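PDB 3BKW: S-adenosylmethionine dependent methyltransferase from Mesorhizobium loti, which probably transfers a methyl group from S-adenosylmethionine to an acceptor that has not been identified. Local coordinates for residues H146-A151 / W167-Y172; L173-R178 / K189-V194. All coordinates share one frame; numbering follows the deposited sequence.

Contact 1 of 2, residues H146-A151 / W167-Y172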
ATOM      1  N   HIS A 146      -6.301  -8.428  -4.746  1.00 28.30           N
ATOM      2  CA  HIS A 146      -5.132  -8.057  -3.931  1.00 26.40           C
ATOM      3  C   HIS A 146      -3.946  -8.955  -4.313  1.00 26.14           C
ATOM      4  O   HIS A 146      -4.153 -10.128  -4.634  1.00 28.42           O
ATOM      5  CB  HIS A 146      -5.483  -8.273  -2.453  1.00 26.84           C
ATOM      6  CG  HIS A 146      -4.535  -7.631  -1.497  1.00 28.15           C
ATOM      7  ND1 HIS A 146      -3.284  -8.140  -1.222  1.00 27.47           N
ATOM      8  CD2 HIS A 146      -4.680  -6.540  -0.708  1.00 29.48           C
ATOM      9  CE1 HIS A 146      -2.686  -7.372  -0.331  1.00 29.98           C
ATOM     10  NE2 HIS A 146      -3.510  -6.394  -0.001  1.00 28.03           N
ATOM     11  N   PRO A 147      -2.706  -8.397  -4.329  1.00 26.28           N
ATOM     12  CA  PRO A 147      -1.574  -9.286  -4.626  1.00 25.88           C
ATOM     13  C   PRO A 147      -1.381 -10.506  -3.686  1.00 25.49           C
ATOM     14  O   PRO A 147      -0.853 -11.527  -4.110  1.00 26.67           O
ATOM     15  CB  PRO A 147      -0.368  -8.317  -4.645  1.00 26.26           C
ATOM     16  CG  PRO A 147      -0.816  -7.142  -3.895  1.00 28.22           C
ATOM     17  CD  PRO A 147      -2.269  -7.000  -4.149  1.00 28.96           C
ATOM     18  N   ILE A 148      -1.811 -10.422  -2.422  1.00 25.58           N
ATOM     19  CA  ILE A 148      -1.784 -11.590  -1.525  1.00 25.66           C
ATOM     20  C   ILE A 148      -2.637 -12.722  -2.116  1.00 25.26           C
ATOM     21  O   ILE A 148      -2.251 -13.877  -2.079  1.00 26.65           O
ATOM     22  CB  ILE A 148      -2.280 -11.248  -0.112  1.00 27.56           C
ATOM     23  CG1 ILE A 148      -1.195 -10.455   0.618  1.00 28.02           C
ATOM     24  CG2 ILE A 148      -2.634 -12.546   0.679  1.00 27.30           C
ATOM     25  CD1 ILE A 148      -1.636  -9.851   1.915  1.00 26.83           C
ATOM     26  N   TYR A 149      -3.798 -12.358  -2.655  1.00 26.07           N
ATOM     27  CA  TYR A 149      -4.702 -13.290  -3.286  1.00 27.43           C
ATOM     28  C   TYR A 149      -4.171 -13.797  -4.635  1.00 26.84           C
ATOM     29  O   TYR A 149      -4.317 -14.992  -4.946  1.00 27.90           O
ATOM     30  CB  TYR A 149      -6.083 -12.632  -3.433  1.00 27.57           C
ATOM     31  CG  TYR A 149      -7.144 -13.539  -3.993  1.00 27.94           C
ATOM     32  CD1 TYR A 149      -7.834 -14.439  -3.178  1.00 27.73           C
ATOM     33  CD2 TYR A 149      -7.476 -13.488  -5.346  1.00 29.15           C
ATOM     34  CE1 TYR A 149      -8.824 -15.288  -3.711  1.00 32.10           C
ATOM     35  CE2 TYR A 149      -8.445 -14.335  -5.891  1.00 31.58           C
ATOM     36  CZ  TYR A 149      -9.132 -15.219  -5.062  1.00 29.78           C
ATOM     37  OH  TYR A 149     -10.085 -16.062  -5.599  1.00 35.62           O
HETATM   38  N   MSE A 150      -3.574 -12.919  -5.434  1.00 27.43           N
HETATM   39  CA  MSE A 150      -3.062 -13.288  -6.768  1.00 27.67           C
HETATM   40  C   MSE A 150      -1.717 -14.005  -6.801  1.00 28.82           C
HETATM   41  O   MSE A 150      -1.438 -14.743  -7.740  1.00 28.92           O
HETATM   42  CB  MSE A 150      -2.910 -12.039  -7.644  1.00 28.42           C
HETATM   43  CG  MSE A 150      -4.201 -11.325  -7.945  1.00 28.95           C
HETATM   44 SE   MSE A 150      -3.906  -9.940  -9.284  0.75 30.89          SE
HETATM   45  CE  MSE A 150      -2.706  -8.737  -8.234  1.00 30.98           C
ATOM     46  N   ALA A 151      -0.863 -13.743  -5.815  1.00 28.78           N
ATOM     47  CA  ALA A 151       0.508 -14.281  -5.797  1.00 27.44           C
ATOM     48  C   ALA A 151       0.709 -15.792  -5.941  1.00 28.66           C
ATOM     49  O   ALA A 151       1.521 -16.216  -6.756  1.00 29.96           O
ATOM     50  CB  ALA A 151       1.242 -13.822  -4.524  1.00 28.09           C
ATOM     51  N   TRP A 167      -3.383 -18.902   4.716  1.00 25.71           N
ATOM     52  CA  TRP A 167      -3.304 -18.604   3.288  1.00 25.07           C
ATOM     53  C   TRP A 167      -1.833 -18.578   2.892  1.00 24.81           C
ATOM     54  O   TRP A 167      -1.144 -17.549   3.098  1.00 26.39           O
ATOM     55  CB  TRP A 167      -3.985 -17.266   2.974  1.00 26.38           C
ATOM     56  CG  TRP A 167      -4.004 -16.925   1.506  1.00 28.01           C
ATOM     57  CD1 TRP A 167      -3.118 -16.146   0.837  1.00 27.54           C
ATOM     58  CD2 TRP A 167      -4.948 -17.386   0.526  1.00 26.38           C
ATOM     59  NE1 TRP A 167      -3.470 -16.059  -0.474  1.00 26.84           N
ATOM     60  CE2 TRP A 167      -4.579 -16.814  -0.709  1.00 25.94           C
ATOM     61  CE3 TRP A 167      -6.098 -18.192   0.584  1.00 24.70           C
ATOM     62  CZ2 TRP A 167      -5.302 -17.033  -1.901  1.00 27.45           C
ATOM     63  CZ3 TRP A 167      -6.829 -18.433  -0.614  1.00 27.14           C
ATOM     64  CH2 TRP A 167      -6.417 -17.853  -1.841  1.00 29.21           C
ATOM     65  N   PRO A 168      -1.312 -19.706   2.370  1.00 26.87           N
ATOM     66  CA  PRO A 168       0.087 -19.757   1.936  1.00 28.62           C
ATOM     67  C   PRO A 168       0.404 -18.864   0.741  1.00 30.56           C
ATOM     68  O   PRO A 168      -0.299 -18.910  -0.271  1.00 31.78           O
ATOM     69  CB  PRO A 168       0.299 -21.236   1.600  1.00 30.37           C
ATOM     70  CG  PRO A 168      -0.725 -21.943   2.347  1.00 29.54           C
ATOM     71  CD  PRO A 168      -1.919 -21.051   2.272  1.00 27.13           C
ATOM     72  N   ILE A 169       1.459 -18.071   0.881  1.00 29.50           N
ATOM     73  CA  ILE A 169       1.924 -17.152  -0.135  1.00 30.98           C
ATOM     74  C   ILE A 169       3.256 -17.653  -0.689  1.00 31.33           C
ATOM     75  O   ILE A 169       4.101 -18.117   0.063  1.00 31.97           O
ATOM     76  CB  ILE A 169       2.117 -15.718   0.487  1.00 33.68           C
ATOM     77  CG1 ILE A 169       0.746 -15.110   0.869  1.00 35.78           C
ATOM     78  CG2 ILE A 169       2.801 -14.774  -0.477  1.00 38.90           C
ATOM     79  CD1 ILE A 169       0.835 -13.817   1.755  1.00 35.69           C
ATOM     80  N   ASP A 170       3.401 -17.612  -2.010  1.00 27.55           N
ATOM     81  CA  ASP A 170       4.697 -17.784  -2.677  1.00 27.57           C
ATOM     82  C   ASP A 170       4.773 -16.775  -3.829  1.00 28.24           C
ATOM     83  O   ASP A 170       3.738 -16.251  -4.293  1.00 28.82           O
ATOM     84  CB  ASP A 170       4.939 -19.209  -3.191  1.00 28.80           C
ATOM     85  CG  ASP A 170       4.041 -19.561  -4.359  1.00 28.17           C
ATOM     86  OD1 ASP A 170       2.872 -19.861  -4.121  1.00 36.25           O
ATOM     87  OD2 ASP A 170       4.514 -19.527  -5.514  1.00 40.46           O
ATOM     88  N   ARG A 171       6.008 -16.486  -4.247  1.00 30.21           N
ATOM     89  CA  ARG A 171       6.319 -15.585  -5.362  1.00 32.29           C
ATOM     90  C   ARG A 171       5.606 -14.219  -5.328  1.00 29.76           C
ATOM     91  O   ARG A 171       5.303 -13.638  -6.362  1.00 28.77           O
ATOM     92  CB  ARG A 171       6.069 -16.334  -6.686  1.00 35.39           C
ATOM     93  CG  ARG A 171       6.957 -17.586  -6.830  1.00 37.18           C
ATOM     94  CD  ARG A 171       6.736 -18.390  -8.105  1.00 42.33           C
ATOM     95  NE  ARG A 171       7.148 -17.701  -9.337  1.00 52.14           N
ATOM     96  CZ  ARG A 171       6.356 -17.242 -10.325  1.00 57.26           C
ATOM     97  NH1 ARG A 171       5.025 -17.379 -10.323  1.00 57.34           N
ATOM     98  NH2 ARG A 171       6.929 -16.643 -11.374  1.00 58.54           N
ATOM     99  N   TYR A 172       5.352 -13.693  -4.131  1.00 28.88           N
ATOM    100  CA  TYR A 172       4.701 -12.384  -4.011  1.00 27.50           C
ATOM    101  C   TYR A 172       5.461 -11.278  -4.724  1.00 27.58           C
ATOM    102  O   TYR A 172       4.840 -10.373  -5.303  1.00 28.74           O
ATOM    103  CB  TYR A 172       4.505 -12.017  -2.549  1.00 28.18           C
ATOM    104  CG  TYR A 172       3.750 -10.720  -2.299  1.00 29.34           C
ATOM    105  CD1 TYR A 172       2.355 -10.709  -2.174  1.00 27.39           C
ATOM    106  CD2 TYR A 172       4.440  -9.517  -2.146  1.00 27.81           C
ATOM    107  CE1 TYR A 172       1.669  -9.519  -1.902  1.00 26.77           C
ATOM    108  CE2 TYR A 172       3.773  -8.323  -1.872  1.00 29.84           C
ATOM    109  CZ  TYR A 172       2.381  -8.326  -1.751  1.00 27.09           C
ATOM    110  OH  TYR A 172       1.713  -7.151  -1.489  1.00 28.95           O
TER
HETATM  111  O   HOH W   1       3.241 -18.137  -7.599  1.00 32.31           O
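I148, on the short helix 147-150, and A151 just beyond it are the bumps that enter the chain at 167-172. I148 fills the hollow between W167, I169 and Y172. Its CG2 lies 3.6 Å from W167 CD1 and 3.8 Å from I169 CD1, while CG1 leans on Y172 CE1. A151 CB sits in the bend of the other segment, 3.8 Å from Y172 CA. Y172 CG is anti to the backbone N (chi1 -176°), and Y172 CE1 meets P147 CB at 3.6 Å. The Y172 hydroxyl continues to E213 of the second subunit. W167 turns its indole edge to the helix, with I148 O and Y149 O near the ring plane. W167 NE1 donates to I148 O at 3.0 Å, from above the carbonyl plane. The Y149 ring is nearly parallel to the six-membered ring of W167 but slid so far that they barely overlap. A water donating to A151 O and D170 OD2 bridges the two segments beside A151. H146 ND1 caps the helix at I148 N. W167, P168 and I169 also pair with an antiparallel strand of the second subunit. This is a helical turn packed on a hairpin strand at a dimer interface.

Contact 2 of 2, residues L173-R178 / K189-V194. With EDO (1,2-ethanediol), chain D; EDO (1,2-ethanediol), chain C.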
ATOM      1  N   LEU A 173       6.796 -11.352  -4.712  1.00 29.74           N
ATOM      2  CA  LEU A 173       7.622 -10.325  -5.361  1.00 29.66           C
ATOM      3  C   LEU A 173       7.971 -10.624  -6.816  1.00 32.33           C
ATOM      4  O   LEU A 173       8.693  -9.824  -7.454  1.00 34.75           O
ATOM      5  CB  LEU A 173       8.881 -10.038  -4.538  1.00 29.84           C
ATOM      6  CG  LEU A 173       8.746  -9.403  -3.145  1.00 32.24           C
ATOM      7  CD1 LEU A 173       7.922  -8.106  -3.208  1.00 35.59           C
ATOM      8  CD2 LEU A 173       8.190 -10.336  -2.082  1.00 40.46           C
ATOM      9  N   VAL A 174       7.461 -11.741  -7.354  1.00 28.78           N
ATOM     10  CA  VAL A 174       7.705 -12.111  -8.748  1.00 29.45           C
ATOM     11  C   VAL A 174       6.459 -11.679  -9.502  1.00 29.06           C
ATOM     12  O   VAL A 174       5.437 -12.351  -9.459  1.00 31.61           O
ATOM     13  CB  VAL A 174       7.966 -13.614  -8.930  1.00 30.22           C
ATOM     14  CG1 VAL A 174       8.300 -13.909 -10.391  1.00 33.63           C
ATOM     15  CG2 VAL A 174       9.077 -14.057  -8.019  1.00 32.45           C
ATOM     16  N   GLU A 175       6.548 -10.553 -10.201  1.00 29.68           N
ATOM     17  CA  GLU A 175       5.403  -9.984 -10.901  1.00 31.03           C
ATOM     18  C   GLU A 175       5.266 -10.572 -12.273  1.00 31.57           C
ATOM     19  O   GLU A 175       6.251 -11.036 -12.862  1.00 31.17           O
ATOM     20  CB  GLU A 175       5.513  -8.468 -10.938  1.00 31.26           C
ATOM     21  CG  GLU A 175       5.404  -7.850  -9.552  1.00 28.90           C
ATOM     22  CD  GLU A 175       5.530  -6.346  -9.544  1.00 34.15           C
ATOM     23  OE1 GLU A 175       6.281  -5.775 -10.381  1.00 38.43           O
ATOM     24  OE2 GLU A 175       4.883  -5.728  -8.687  1.00 33.17           O
ATOM     25  N   GLY A 176       4.037 -10.554 -12.782  1.00 28.77           N
ATOM     26  CA  GLY A 176       3.738 -11.083 -14.097  1.00 29.27           C
ATOM     27  C   GLY A 176       2.398 -11.776 -14.174  1.00 28.66           C
ATOM     28  O   GLY A 176       1.648 -11.823 -13.200  1.00 29.60           O
ATOM     29  N   PRO A 177       2.098 -12.345 -15.353  1.00 30.79           N
ATOM     30  CA  PRO A 177       0.853 -13.052 -15.558  1.00 31.95           C
ATOM     31  C   PRO A 177       0.692 -14.274 -14.661  1.00 32.47           C
ATOM     32  O   PRO A 177       1.668 -14.988 -14.419  1.00 32.72           O
ATOM     33  CB  PRO A 177       0.938 -13.523 -17.018  1.00 32.85           C
ATOM     34  CG  PRO A 177       1.995 -12.785 -17.631  1.00 35.11           C
ATOM     35  CD  PRO A 177       2.921 -12.329 -16.579  1.00 31.56           C
ATOM     36  N   ARG A 178      -0.529 -14.476 -14.173  1.00 31.80           N
ATOM     37  CA  ARG A 178      -0.896 -15.654 -13.407  1.00 30.90           C
ATOM     38  C   ARG A 178      -2.023 -16.339 -14.167  1.00 29.51           C
ATOM     39  O   ARG A 178      -2.993 -15.687 -14.583  1.00 29.66           O
ATOM     40  CB  ARG A 178      -1.365 -15.275 -12.013  1.00 30.95           C
ATOM     41  CG  ARG A 178      -0.284 -14.680 -11.117  1.00 32.28           C
ATOM     42  CD  ARG A 178       0.770 -15.697 -10.792  1.00 32.94           C
ATOM     43  NE  ARG A 178       1.593 -15.325  -9.643  1.00 33.13           N
ATOM     44  CZ  ARG A 178       2.675 -14.544  -9.661  1.00 34.46           C
ATOM     45  NH1 ARG A 178       3.086 -13.933 -10.775  1.00 34.62           N
ATOM     46  NH2 ARG A 178       3.328 -14.338  -8.519  1.00 34.29           N
ATOM     47  N   LYS A 189      -4.630 -13.049 -15.237  1.00 29.73           N
ATOM     48  CA  LYS A 189      -4.534 -11.855 -14.391  1.00 32.33           C
ATOM     49  C   LYS A 189      -3.083 -11.480 -14.260  1.00 30.84           C
ATOM     50  O   LYS A 189      -2.198 -12.302 -14.512  1.00 31.86           O
ATOM     51  CB  LYS A 189      -5.204 -12.060 -13.047  1.00 34.65           C
ATOM     52  CG  LYS A 189      -4.720 -13.222 -12.190  1.00 35.80           C
ATOM     53  CD  LYS A 189      -5.707 -13.398 -11.046  1.00 38.23           C
ATOM     54  CE  LYS A 189      -5.485 -14.632 -10.277  1.00 34.71           C
ATOM     55  NZ  LYS A 189      -6.624 -14.800  -9.287  1.00 31.12           N
ATOM     56  N   HIS A 190      -2.842 -10.234 -13.876  1.00 31.15           N
ATOM     57  CA  HIS A 190      -1.499  -9.672 -13.793  1.00 29.90           C
ATOM     58  C   HIS A 190      -1.180  -9.322 -12.377  1.00 29.19           C
ATOM     59  O   HIS A 190      -1.756  -8.404 -11.796  1.00 28.96           O
ATOM     60  CB  HIS A 190      -1.410  -8.479 -14.734  1.00 29.25           C
ATOM     61  CG  HIS A 190      -1.612  -8.893 -16.151  1.00 27.37           C
ATOM     62  ND1 HIS A 190      -0.598  -9.414 -16.925  1.00 33.73           N
ATOM     63  CD2 HIS A 190      -2.745  -9.028 -16.876  1.00 28.87           C
ATOM     64  CE1 HIS A 190      -1.083  -9.762 -18.100  1.00 32.89           C
ATOM     65  NE2 HIS A 190      -2.384  -9.536 -18.098  1.00 33.47           N
ATOM     66  N   HIS A 191      -0.254 -10.104 -11.820  1.00 28.55           N
ATOM     67  CA  HIS A 191       0.174  -9.936 -10.464  1.00 28.10           C
ATOM     68  C   HIS A 191       1.137  -8.775 -10.378  1.00 27.89           C
ATOM     69  O   HIS A 191       2.180  -8.770 -11.044  1.00 29.52           O
ATOM     70  CB  HIS A 191       0.834 -11.197  -9.919  1.00 28.72           C
ATOM     71  CG  HIS A 191       1.371 -11.021  -8.542  1.00 27.01           C
ATOM     72  ND1 HIS A 191       0.564 -10.800  -7.442  1.00 27.52           N
ATOM     73  CD2 HIS A 191       2.642 -11.011  -8.087  1.00 27.63           C
ATOM     74  CE1 HIS A 191       1.329 -10.668  -6.373  1.00 28.15           C
ATOM     75  NE2 HIS A 191       2.590 -10.787  -6.735  1.00 26.47           N
ATOM     76  N   ARG A 192       0.751  -7.779  -9.578  1.00 28.63           N
ATOM     77  CA  ARG A 192       1.562  -6.595  -9.313  1.00 28.23           C
ATOM     78  C   ARG A 192       1.403  -6.330  -7.833  1.00 27.67           C
ATOM     79  O   ARG A 192       0.274  -6.378  -7.321  1.00 28.36           O
ATOM     80  CB  ARG A 192       1.067  -5.384 -10.105  1.00 28.72           C
ATOM     81  CG  ARG A 192       1.401  -5.430 -11.593  1.00 29.65           C
ATOM     82  CD  ARG A 192       0.808  -4.246 -12.352  1.00 30.47           C
ATOM     83  NE  ARG A 192      -0.632  -4.398 -12.624  1.00 31.08           N
ATOM     84  CZ  ARG A 192      -1.199  -4.752 -13.792  1.00 27.17           C
ATOM     85  NH1 ARG A 192      -0.486  -4.964 -14.898  1.00 28.64           N
ATOM     86  NH2 ARG A 192      -2.531  -4.820 -13.854  1.00 28.47           N
ATOM     87  N   THR A 193       2.507  -5.991  -7.167  1.00 27.37           N
ATOM     88  CA  THR A 193       2.470  -5.710  -5.727  1.00 27.67           C
ATOM     89  C   THR A 193       1.725  -4.382  -5.481  1.00 27.18           C
ATOM     90  O   THR A 193       1.527  -3.589  -6.410  1.00 27.86           O
ATOM     91  CB  THR A 193       3.905  -5.622  -5.150  1.00 29.95           C
ATOM     92  OG1 THR A 193       4.566  -4.471  -5.688  1.00 30.78           O
ATOM     93  CG2 THR A 193       4.734  -6.910  -5.438  1.00 28.48           C
ATOM     94  N   VAL A 194       1.317  -4.140  -4.234  1.00 28.05           N
ATOM     95  CA  VAL A 194       0.654  -2.871  -3.867  1.00 28.25           C
ATOM     96  C   VAL A 194       1.577  -1.691  -4.235  1.00 28.00           C
ATOM     97  O   VAL A 194       1.135  -0.712  -4.825  1.00 27.98           O
ATOM     98  CB  VAL A 194       0.280  -2.794  -2.356  1.00 28.75           C
ATOM     99  CG1 VAL A 194      -0.406  -1.453  -2.023  1.00 30.02           C
ATOM    100  CG2 VAL A 194      -0.624  -3.967  -1.933  1.00 28.59           C
TER
HETATM  101  C1  EDO D 244       2.877  -7.324 -14.688  1.00 37.18           C
HETATM  102  O1  EDO D 244       2.198  -8.012 -13.640  1.00 42.12           O
HETATM  103  C2  EDO D 244       2.150  -7.586 -16.002  1.00 32.52           C
HETATM  104  O2  EDO D 244       2.084  -8.997 -16.293  1.00 24.41           O
HETATM  105  C1  EDO C 243      -3.324  -3.818 -10.209  1.00 22.54           C
HETATM  106  O1  EDO C 243      -2.091  -3.164 -10.578  1.00 23.12           O
HETATM  107  C2  EDO C 243      -3.109  -5.303  -9.874  1.00 26.24           C
HETATM  108  O2  EDO C 243      -2.991  -6.109 -11.045  1.00 25.30           O
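R178 and H191, diagonal neighbours on one face of a two-stranded sheet, lie side by side and point the same way, and the R178 guanidinium also turns back on its own segment. R178 NH1 and NH2 both donate end-on to V174 O, at 3.1 Å and 3.0 Å, in the plane of the guanidinium. H191 CB lies over one guanidinium face, toward its rim, and H191 CD2 is 3.4 Å from R178 NH2. The two planes are 44° apart. V174 O also meets the edge of the imidazole, and H191 NE2 bonds to Y172 O. The strands are antiparallel. G176 and H191 exchange two backbone hydrogen bonds, and so do R178 and K189. P177 and H190 form the non-hydrogen-bonded pair between them, where P177 CA makes a CH...O contact of 3.3 Å with K189 O. G176 has a positive phi of 143°, at which a CB would press on the carbonyl oxygen of E175. Beyond the strands, E175 reaches the N-cap residue of helix 194-203. Its OE2 accepts from T193 N at 2.8 Å, nearly straight at 174°, on the anti side of the carboxylate. T196 OG1 is a further partner of OE2. On the H190 face an ethanediol, probably from the crystallisation liquor, bonds to H190 ND1 and H191 O. K189 makes salt bridges with E145 and D181. These features belong to a short antiparallel beta pair, whose connection carries helix 182-185 and whose second strand leads, through the N-cap residue T193, into helix 194-203.

In the fold
Contact 1 and contact 2 follow one another along the chain, with centres about 9 Å apart. Residue 173 directly succeeds 172, so strand 165-169 runs on toward strand 176-178. The two contacts also touch in space, where A151 O probably bonds to R178 NE. Helix 147-150 also packs against both 167-172 and strand 189-191. Both contacts lie largely in the insertion between strand 138-145 and helix 194-203 of the Rossmann-like methyltransferase fold, whose seven-stranded sheet has the 3-2-1-4-5-7-6 order of class I enzymes. Both contacts also touch the second subunit, so this insertion contributes to the dimer interface.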